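Local coordinates for putative lipoprotein LppA (Mycobacterium tuberculosis, PDB 2V7S), which is of unknown function but belongs to a lipoprotein family confined to pathogenic mycobacteria and is probably tethered to the cell membrane by its lipid, at residues Ile72-Val77 and Val120-Thr125; Asp161-Gly166 and Glu170-Gln175. All coordinates share one frame; numbering follows the deposited sequence.

Contact 1: residues Ile72-Val77 and Val120-Thr125; sequences IIADRV and VMFGAT
Phe122 reaches helix 59-80 because its CG stands anti to its own carbonyl carbon (chi1 -68°), which carries the ring toward Ala74 and Val77. On the helix, Val77 CG1 lies anti to the backbone N (chi1 170°), and this methyl is the branch that meets the ring, with Val77 CG1 3.9 Å from Phe122 CE2. The two side chains cross at about a right angle, and the methyl approaches the ring obliquely. The same ring carbon also lies close to the helix backbone: Ala74 CA is 4.1 Å from Phe122 CE2, an approach that the short side chain of alanine permits. One turn of helix therefore offers a small residue and a branched one to a single ring corner. Beside it, Ala74 CB touches Val120 CG1 at 3.9 Å. Val120 and Phe122, two residues apart on strand 120-122, send their side chains to the same side of the sheet, and Val120 CG1 lies 4.0 Å above the plane of the Phe122 ring, offset toward its rim.

This is helix-on-sheet packing: helix 59-80 lies against a six-stranded antiparallel sheet, its short segment running 13° from the direction of the strand with the two axes 10.0 Å apart. No hydrogen bond crosses the interface, which suits four buried, wholly apolar side chains. The strand's backbone is instead paired with both neighbours in the sheet, Val120 with Leu181 and Met121 with Lys87. Trp86 and Leu181 also pack on Phe122, while Phe126 meets its ring edge-to-face and touches Val77 as well. On another side of the helix, Arg76 makes salt bridges to Glu140 and Glu141 of helix 128-143.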
ATOM      1  N   ILE A  72      23.651 -21.469 -18.914  1.00 19.55           N
ATOM      2  CA  ILE A  72      24.017 -20.950 -20.230  1.00 19.94           C
ATOM      3  C   ILE A  72      25.191 -19.974 -20.133  1.00 20.21           C
ATOM      4  O   ILE A  72      26.140 -20.042 -20.951  1.00 20.65           O
ATOM      5  CB  ILE A  72      22.809 -20.291 -20.919  1.00 20.32           C
ATOM      6  CG1 ILE A  72      21.848 -21.388 -21.402  1.00 21.21           C
ATOM      7  CG2 ILE A  72      23.239 -19.408 -22.146  1.00 21.80           C
ATOM      8  CD1 ILE A  72      20.457 -20.852 -21.744  1.00 24.35           C
ATOM      9  N   ILE A  73      25.099 -19.042 -19.189  1.00 19.01           N
ATOM     10  CA  ILE A  73      26.157 -18.038 -19.004  1.00 20.02           C
ATOM     11  C   ILE A  73      27.476 -18.738 -18.619  1.00 20.15           C
ATOM     12  O   ILE A  73      28.536 -18.439 -19.182  1.00 19.58           O
ATOM     13  CB  ILE A  73      25.772 -16.983 -17.920  1.00 20.11           C
ATOM     14  CG1 ILE A  73      24.655 -16.048 -18.442  1.00 21.21           C
ATOM     15  CG2 ILE A  73      27.033 -16.123 -17.498  1.00 21.57           C
ATOM     16  CD1 ILE A  73      23.904 -15.297 -17.333  1.00 20.39           C
ATOM     17  N   ALA A  74      27.397 -19.613 -17.620  1.00 19.57           N
ATOM     18  CA  ALA A  74      28.578 -20.296 -17.090  1.00 21.01           C
ATOM     19  C   ALA A  74      29.249 -21.117 -18.199  1.00 20.65           C
ATOM     20  O   ALA A  74      30.474 -21.118 -18.303  1.00 22.36           O
ATOM     21  CB  ALA A  74      28.168 -21.183 -15.893  1.00 19.89           C
ATOM     22  N   ASP A  75      28.454 -21.812 -19.012  1.00 19.28           N
ATOM     23  CA  ASP A  75      28.969 -22.607 -20.145  1.00 21.38           C
ATOM     24  C   ASP A  75      29.669 -21.752 -21.191  1.00 20.87           C
ATOM     25  O   ASP A  75      30.759 -22.087 -21.611  1.00 22.64           O
ATOM     26  CB  ASP A  75      27.872 -23.453 -20.818  1.00 21.41           C
ATOM     27  CG  ASP A  75      27.621 -24.745 -20.076  1.00 21.88           C
ATOM     28  OD1 ASP A  75      28.531 -25.201 -19.370  1.00 25.80           O
ATOM     29  OD2 ASP A  75      26.538 -25.323 -20.199  1.00 25.87           O
ATOM     30  N   ARG A  76      29.053 -20.654 -21.574  1.00 20.59           N
ATOM     31  CA  ARG A  76      29.596 -19.709 -22.543  1.00 21.94           C
ATOM     32  C   ARG A  76      30.885 -19.067 -21.958  1.00 21.58           C
ATOM     33  O   ARG A  76      31.874 -18.871 -22.662  1.00 20.72           O
ATOM     34  CB  ARG A  76      28.538 -18.620 -22.826  1.00 21.54           C
ATOM     35  CG  ARG A  76      27.329 -19.049 -23.752  1.00 22.91           C
ATOM     36  CD  ARG A  76      26.549 -17.806 -24.170  1.00 23.68           C
ATOM     37  NE  ARG A  76      27.444 -17.020 -25.023  1.00 25.70           N
ATOM     38  CZ  ARG A  76      27.340 -15.731 -25.297  1.00 24.96           C
ATOM     39  NH1 ARG A  76      28.253 -15.170 -26.080  1.00 24.59           N
ATOM     40  NH2 ARG A  76      26.348 -15.008 -24.806  1.00 25.26           N
ATOM     41  N   VAL A  77      30.864 -18.773 -20.659  1.00 22.27           N
ATOM     42  CA  VAL A  77      32.050 -18.191 -20.008  1.00 24.14           C
ATOM     43  C   VAL A  77      33.205 -19.175 -20.045  1.00 25.16           C
ATOM     44  O   VAL A  77      34.314 -18.829 -20.449  1.00 25.59           O
ATOM     45  CB  VAL A  77      31.774 -17.686 -18.561  1.00 23.66           C
ATOM     46  CG1 VAL A  77      33.096 -17.335 -17.868  1.00 23.82           C
ATOM     47  CG2 VAL A  77      30.882 -16.451 -18.614  1.00 22.12           C
ATOM     48  N   VAL A 120      26.378 -20.293  -8.983  1.00 20.17           N
ATOM     49  CA  VAL A 120      27.396 -20.859  -9.844  1.00 19.63           C
ATOM     50  C   VAL A 120      28.741 -20.495  -9.213  1.00 20.84           C
ATOM     51  O   VAL A 120      28.942 -19.329  -8.854  1.00 18.65           O
ATOM     52  CB  VAL A 120      27.306 -20.291 -11.267  1.00 20.28           C
ATOM     53  CG1 VAL A 120      28.624 -20.542 -12.026  1.00 18.55           C
ATOM     54  CG2 VAL A 120      26.110 -20.928 -12.061  1.00 19.82           C
HETATM   55  N   MSE A 121      29.629 -21.488  -9.048  1.00 18.94           N
HETATM   56  CA  MSE A 121      30.994 -21.254  -8.557  1.00 21.17           C
HETATM   57  C   MSE A 121      32.006 -21.551  -9.671  1.00 20.92           C
HETATM   58  O   MSE A 121      32.006 -22.670 -10.200  1.00 19.60           O
HETATM   59  CB  MSE A 121      31.280 -22.242  -7.436  1.00 21.09           C
HETATM   60  CG  MSE A 121      32.716 -22.171  -6.932  1.00 30.22           C
HETATM   61 SE   MSE A 121      32.887 -20.628  -5.771  1.00 51.28          SE
HETATM   62  CE  MSE A 121      31.758 -21.330  -4.280  1.00 41.31           C
ATOM     63  N   PHE A 122      32.901 -20.612  -9.997  1.00 20.08           N
ATOM     64  CA  PHE A 122      33.891 -20.885 -11.063  1.00 18.89           C
ATOM     65  C   PHE A 122      35.130 -21.534 -10.425  1.00 18.55           C
ATOM     66  O   PHE A 122      35.380 -21.343  -9.248  1.00 18.80           O
ATOM     67  CB  PHE A 122      34.259 -19.622 -11.862  1.00 18.04           C
ATOM     68  CG  PHE A 122      33.109 -19.093 -12.708  1.00 19.76           C
ATOM     69  CD1 PHE A 122      32.292 -18.078 -12.219  1.00 19.65           C
ATOM     70  CD2 PHE A 122      32.860 -19.620 -13.971  1.00 19.11           C
ATOM     71  CE1 PHE A 122      31.209 -17.596 -12.989  1.00 19.10           C
ATOM     72  CE2 PHE A 122      31.751 -19.162 -14.756  1.00 19.90           C
ATOM     73  CZ  PHE A 122      30.958 -18.116 -14.235  1.00 18.90           C
ATOM     74  N   GLY A 123      35.842 -22.347 -11.192  1.00 18.83           N
ATOM     75  CA  GLY A 123      36.989 -23.098 -10.682  1.00 17.56           C
ATOM     76  C   GLY A 123      38.171 -22.181 -10.438  1.00 18.34           C
ATOM     77  O   GLY A 123      38.822 -22.230  -9.362  1.00 19.44           O
ATOM     78  N   ALA A 124      38.460 -21.352 -11.429  1.00 17.57           N
ATOM     79  CA  ALA A 124      39.610 -20.440 -11.377  1.00 17.88           C
ATOM     80  C   ALA A 124      39.148 -18.999 -11.211  1.00 17.93           C
ATOM     81  O   ALA A 124      37.994 -18.653 -11.585  1.00 18.46           O
ATOM     82  CB  ALA A 124      40.445 -20.569 -12.650  1.00 18.74           C
ATOM     83  N   THR A 125      40.021 -18.149 -10.671  1.00 17.73           N
ATOM     84  CA  THR A 125      39.703 -16.720 -10.675  1.00 18.88           C
ATOM     85  C   THR A 125      40.006 -16.164 -12.084  1.00 18.75           C
ATOM     86  O   THR A 125      40.779 -16.767 -12.840  1.00 18.20           O
ATOM     87  CB  THR A 125      40.466 -15.948  -9.590  1.00 18.97           C
ATOM     88  OG1 THR A 125      41.866 -16.134  -9.747  1.00 18.85           O
ATOM     89  CG2 THR A 125      40.056 -16.452  -8.193  1.00 19.69           C
TER

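Contact 2: residues Asp161-Gly166 and Glu170-Gln175; sequences DYDVQG and EFRLLQ
A beta hairpin joins Asp161-Gly166 to Glu170-Gln175, and Arg172 reaches across it to form a side-on, two-bond salt bridge with Asp161. Arg172 NE binds Asp161 OD1 at 3.0 Å and nearly straight (174°), on the syn side of the carboxylate, tilted somewhat out of its plane. Arg172 NH1 takes Asp161 OD2 at 2.9 Å, from above the carboxylate plane; the two flat groups are turned 39° apart. The extended arginine chain, CG anti to the backbone N (chi1 -164°), passes Asp163, whose OD2 adds a long, purely electrostatic contact. Leu174 CD2 covers one guanidinium face.

The strands are antiparallel neighbours in the six-stranded sheet. Tyr162 with Leu173 and Val164 with Phe171 are hydrogen-bonded pairs, each joined by two backbone bonds, including Phe171 N to Val164 O at 2.8 Å. Their side chains share the face covered by helices 59-80 and 128-143, where apolar groups fit: Val164 CG1 packs on Phe171 CB at 3.9 Å, and Phe171 touches Thr69. The tyrosine OH bonds to Glu150.

The other face, carrying Asp161, Asp163, Gln165, Glu170 and Arg172, is mostly polar, with Leu174 the apolar exception. Asp163 OD2 lies 2.5 Å from Glu170 OE2, close enough that one acid is probably protonated. Gln165 NE2 donates to Asp163 OD1 at 3.0 Å, and its chain runs alongside that of Glu170.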
ATOM      1  N   ASP A 161      33.980  -6.982  -9.778  1.00 19.22           N
ATOM      2  CA  ASP A 161      32.533  -7.003  -9.630  1.00 20.14           C
ATOM      3  C   ASP A 161      31.943  -6.470 -10.926  1.00 19.58           C
ATOM      4  O   ASP A 161      32.440  -5.466 -11.475  1.00 18.83           O
ATOM      5  CB  ASP A 161      32.140  -6.085  -8.492  1.00 20.45           C
ATOM      6  CG  ASP A 161      30.694  -6.219  -8.110  1.00 23.99           C
ATOM      7  OD1 ASP A 161      30.011  -7.157  -8.582  1.00 28.26           O
ATOM      8  OD2 ASP A 161      30.250  -5.391  -7.301  1.00 27.48           O
ATOM      9  N   TYR A 162      30.930  -7.162 -11.416  1.00 18.68           N
ATOM     10  CA  TYR A 162      30.147  -6.702 -12.539  1.00 20.47           C
ATOM     11  C   TYR A 162      28.706  -6.970 -12.199  1.00 20.34           C
ATOM     12  O   TYR A 162      28.317  -8.116 -11.971  1.00 19.69           O
ATOM     13  CB  TYR A 162      30.525  -7.404 -13.863  1.00 21.17           C
ATOM     14  CG  TYR A 162      29.641  -6.940 -14.998  1.00 22.42           C
ATOM     15  CD1 TYR A 162      28.603  -7.739 -15.457  1.00 22.65           C
ATOM     16  CD2 TYR A 162      29.815  -5.673 -15.578  1.00 22.68           C
ATOM     17  CE1 TYR A 162      27.754  -7.317 -16.473  1.00 24.01           C
ATOM     18  CE2 TYR A 162      28.959  -5.236 -16.613  1.00 23.77           C
ATOM     19  CZ  TYR A 162      27.945  -6.079 -17.047  1.00 22.87           C
ATOM     20  OH  TYR A 162      27.064  -5.709 -18.033  1.00 26.20           O
ATOM     21  N   ASP A 163      27.891  -5.916 -12.192  1.00 20.16           N
ATOM     22  CA  ASP A 163      26.492  -6.103 -11.819  1.00 21.45           C
ATOM     23  C   ASP A 163      25.644  -5.402 -12.896  1.00 21.53           C
ATOM     24  O   ASP A 163      25.984  -4.292 -13.315  1.00 21.35           O
ATOM     25  CB  ASP A 163      26.289  -5.491 -10.428  1.00 21.20           C
ATOM     26  CG  ASP A 163      24.916  -5.778  -9.837  1.00 25.49           C
ATOM     27  OD1 ASP A 163      23.957  -5.078 -10.204  1.00 26.20           O
ATOM     28  OD2 ASP A 163      24.811  -6.684  -8.972  1.00 27.25           O
ATOM     29  N   VAL A 164      24.597  -6.070 -13.370  1.00 21.16           N
ATOM     30  CA  VAL A 164      23.677  -5.482 -14.347  1.00 21.20           C
ATOM     31  C   VAL A 164      22.234  -5.807 -13.922  1.00 21.52           C
ATOM     32  O   VAL A 164      21.898  -6.987 -13.576  1.00 20.29           O
ATOM     33  CB  VAL A 164      24.040  -5.861 -15.833  1.00 21.07           C
ATOM     34  CG1 VAL A 164      23.968  -7.361 -16.091  1.00 22.26           C
ATOM     35  CG2 VAL A 164      23.152  -5.084 -16.864  1.00 22.23           C
ATOM     36  N   GLN A 165      21.408  -4.750 -13.883  1.00 21.90           N
ATOM     37  CA  GLN A 165      20.037  -4.860 -13.394  1.00 21.56           C
ATOM     38  C   GLN A 165      19.060  -4.160 -14.320  1.00 20.86           C
ATOM     39  O   GLN A 165      19.428  -3.317 -15.125  1.00 19.58           O
ATOM     40  CB  GLN A 165      19.874  -4.194 -12.026  1.00 22.17           C
ATOM     41  CG  GLN A 165      20.848  -4.559 -10.963  1.00 27.74           C
ATOM     42  CD  GLN A 165      20.671  -3.670  -9.758  1.00 30.24           C
ATOM     43  OE1 GLN A 165      19.670  -2.948  -9.659  1.00 31.91           O
ATOM     44  NE2 GLN A 165      21.617  -3.725  -8.829  1.00 30.13           N
ATOM     45  N   GLY A 166      17.791  -4.509 -14.155  1.00 20.72           N
ATOM     46  CA  GLY A 166      16.730  -3.879 -14.910  1.00 20.66           C
ATOM     47  C   GLY A 166      15.564  -4.836 -14.949  1.00 21.63           C
ATOM     48  O   GLY A 166      15.760  -6.060 -14.935  1.00 20.41           O
ATOM     49  N   GLU A 170      18.571  -9.013 -11.591  1.00 20.26           N
ATOM     50  CA  GLU A 170      19.918  -8.579 -11.238  1.00 20.92           C
ATOM     51  C   GLU A 170      20.862  -9.745 -11.524  1.00 20.02           C
ATOM     52  O   GLU A 170      20.623 -10.833 -11.045  1.00 20.04           O
ATOM     53  CB  GLU A 170      20.022  -8.076  -9.774  1.00 20.50           C
ATOM     54  CG  GLU A 170      21.501  -7.654  -9.361  1.00 20.63           C
ATOM     55  CD  GLU A 170      21.671  -7.185  -7.906  1.00 24.64           C
ATOM     56  OE1 GLU A 170      20.708  -7.230  -7.107  1.00 29.43           O
ATOM     57  OE2 GLU A 170      22.786  -6.757  -7.532  1.00 27.19           O
ATOM     58  N   PHE A 171      21.898  -9.505 -12.332  1.00 19.95           N
ATOM     59  CA  PHE A 171      22.909 -10.521 -12.662  1.00 20.07           C
ATOM     60  C   PHE A 171      24.197 -10.031 -12.102  1.00 20.15           C
ATOM     61  O   PHE A 171      24.583  -8.904 -12.380  1.00 20.59           O
ATOM     62  CB  PHE A 171      23.057 -10.678 -14.185  1.00 20.01           C
ATOM     63  CG  PHE A 171      21.825 -11.247 -14.877  1.00 21.33           C
ATOM     64  CD1 PHE A 171      20.632 -10.531 -14.926  1.00 21.15           C
ATOM     65  CD2 PHE A 171      21.874 -12.498 -15.496  1.00 21.60           C
ATOM     66  CE1 PHE A 171      19.506 -11.066 -15.580  1.00 20.51           C
ATOM     67  CE2 PHE A 171      20.749 -13.031 -16.121  1.00 22.27           C
ATOM     68  CZ  PHE A 171      19.576 -12.319 -16.169  1.00 20.27           C
ATOM     69  N   ARG A 172      24.903 -10.873 -11.341  1.00 19.89           N
ATOM     70  CA  ARG A 172      26.135 -10.411 -10.696  1.00 19.48           C
ATOM     71  C   ARG A 172      27.251 -11.456 -10.783  1.00 19.83           C
ATOM     72  O   ARG A 172      27.075 -12.613 -10.377  1.00 16.89           O
ATOM     73  CB  ARG A 172      25.894 -10.085  -9.225  1.00 20.64           C
ATOM     74  CG  ARG A 172      27.029  -9.236  -8.651  1.00 22.27           C
ATOM     75  CD  ARG A 172      26.775  -8.875  -7.200  1.00 25.43           C
ATOM     76  NE  ARG A 172      27.819  -7.983  -6.715  1.00 26.37           N
ATOM     77  CZ  ARG A 172      27.924  -7.559  -5.460  1.00 29.72           C
ATOM     78  NH1 ARG A 172      28.908  -6.738  -5.128  1.00 28.38           N
ATOM     79  NH2 ARG A 172      27.054  -7.973  -4.535  1.00 29.46           N
ATOM     80  N   LEU A 173      28.377 -11.007 -11.318  1.00 19.35           N
ATOM     81  CA  LEU A 173      29.584 -11.769 -11.376  1.00 21.42           C
ATOM     82  C   LEU A 173      30.542 -11.081 -10.406  1.00 20.64           C
ATOM     83  O   LEU A 173      30.979  -9.957 -10.648  1.00 20.13           O
ATOM     84  CB  LEU A 173      30.124 -11.755 -12.822  1.00 21.19           C
ATOM     85  CG  LEU A 173      31.401 -12.514 -13.164  1.00 23.94           C
ATOM     86  CD1 LEU A 173      31.084 -13.998 -13.101  1.00 21.50           C
ATOM     87  CD2 LEU A 173      31.897 -12.145 -14.582  1.00 24.02           C
ATOM     88  N   LEU A 174      30.841 -11.748  -9.289  1.00 20.29           N
ATOM     89  CA  LEU A 174      31.640 -11.166  -8.251  1.00 19.99           C
ATOM     90  C   LEU A 174      32.816 -12.066  -7.931  1.00 19.28           C
ATOM     91  O   LEU A 174      32.659 -13.265  -7.783  1.00 19.68           O
ATOM     92  CB  LEU A 174      30.789 -10.960  -6.982  1.00 19.30           C
ATOM     93  CG  LEU A 174      31.493 -10.495  -5.702  1.00 19.98           C
ATOM     94  CD1 LEU A 174      32.022  -9.078  -5.798  1.00 17.90           C
ATOM     95  CD2 LEU A 174      30.526 -10.604  -4.528  1.00 21.02           C
ATOM     96  N   GLN A 175      33.980 -11.465  -7.777  1.00 18.37           N
ATOM     97  CA  GLN A 175      35.175 -12.195  -7.431  1.00 17.62           C
ATOM     98  C   GLN A 175      35.904 -11.438  -6.365  1.00 18.19           C
ATOM     99  O   GLN A 175      36.314 -10.288  -6.588  1.00 17.48           O
ATOM    100  CB  GLN A 175      36.091 -12.324  -8.636  1.00 17.68           C
ATOM    101  CG  GLN A 175      37.495 -12.903  -8.309  1.00 17.53           C
ATOM    102  CD  GLN A 175      38.339 -13.053  -9.557  1.00 17.67           C
ATOM    103  OE1 GLN A 175      39.409 -12.425  -9.727  1.00 21.32           O
ATOM    104  NE2 GLN A 175      37.870 -13.857 -10.433  1.00 14.04           N
TER

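Both contacts belong to the same antiparallel sheet but use it differently. Contact 1 is wholly buried and apolar, joining helix 59-80 to a strand by apolar packing, without a hydrogen bond between them. Contact 2 is partly buried and joins two adjacent strands through backbone bonds, with an apolar face toward the helices and a charged one on the reverse. The apolar face is where they meet: Phe122 CE1 lies 3.6 Å from Leu173 CD1, and Ile73 CD1 is 3.9 Å from Phe171 CD2. Helix 59-80 thus packs on strands of both contacts, whose centres are 14 Å apart, while the acids and the arginine of contact 2 lie across the sheet from this shared core.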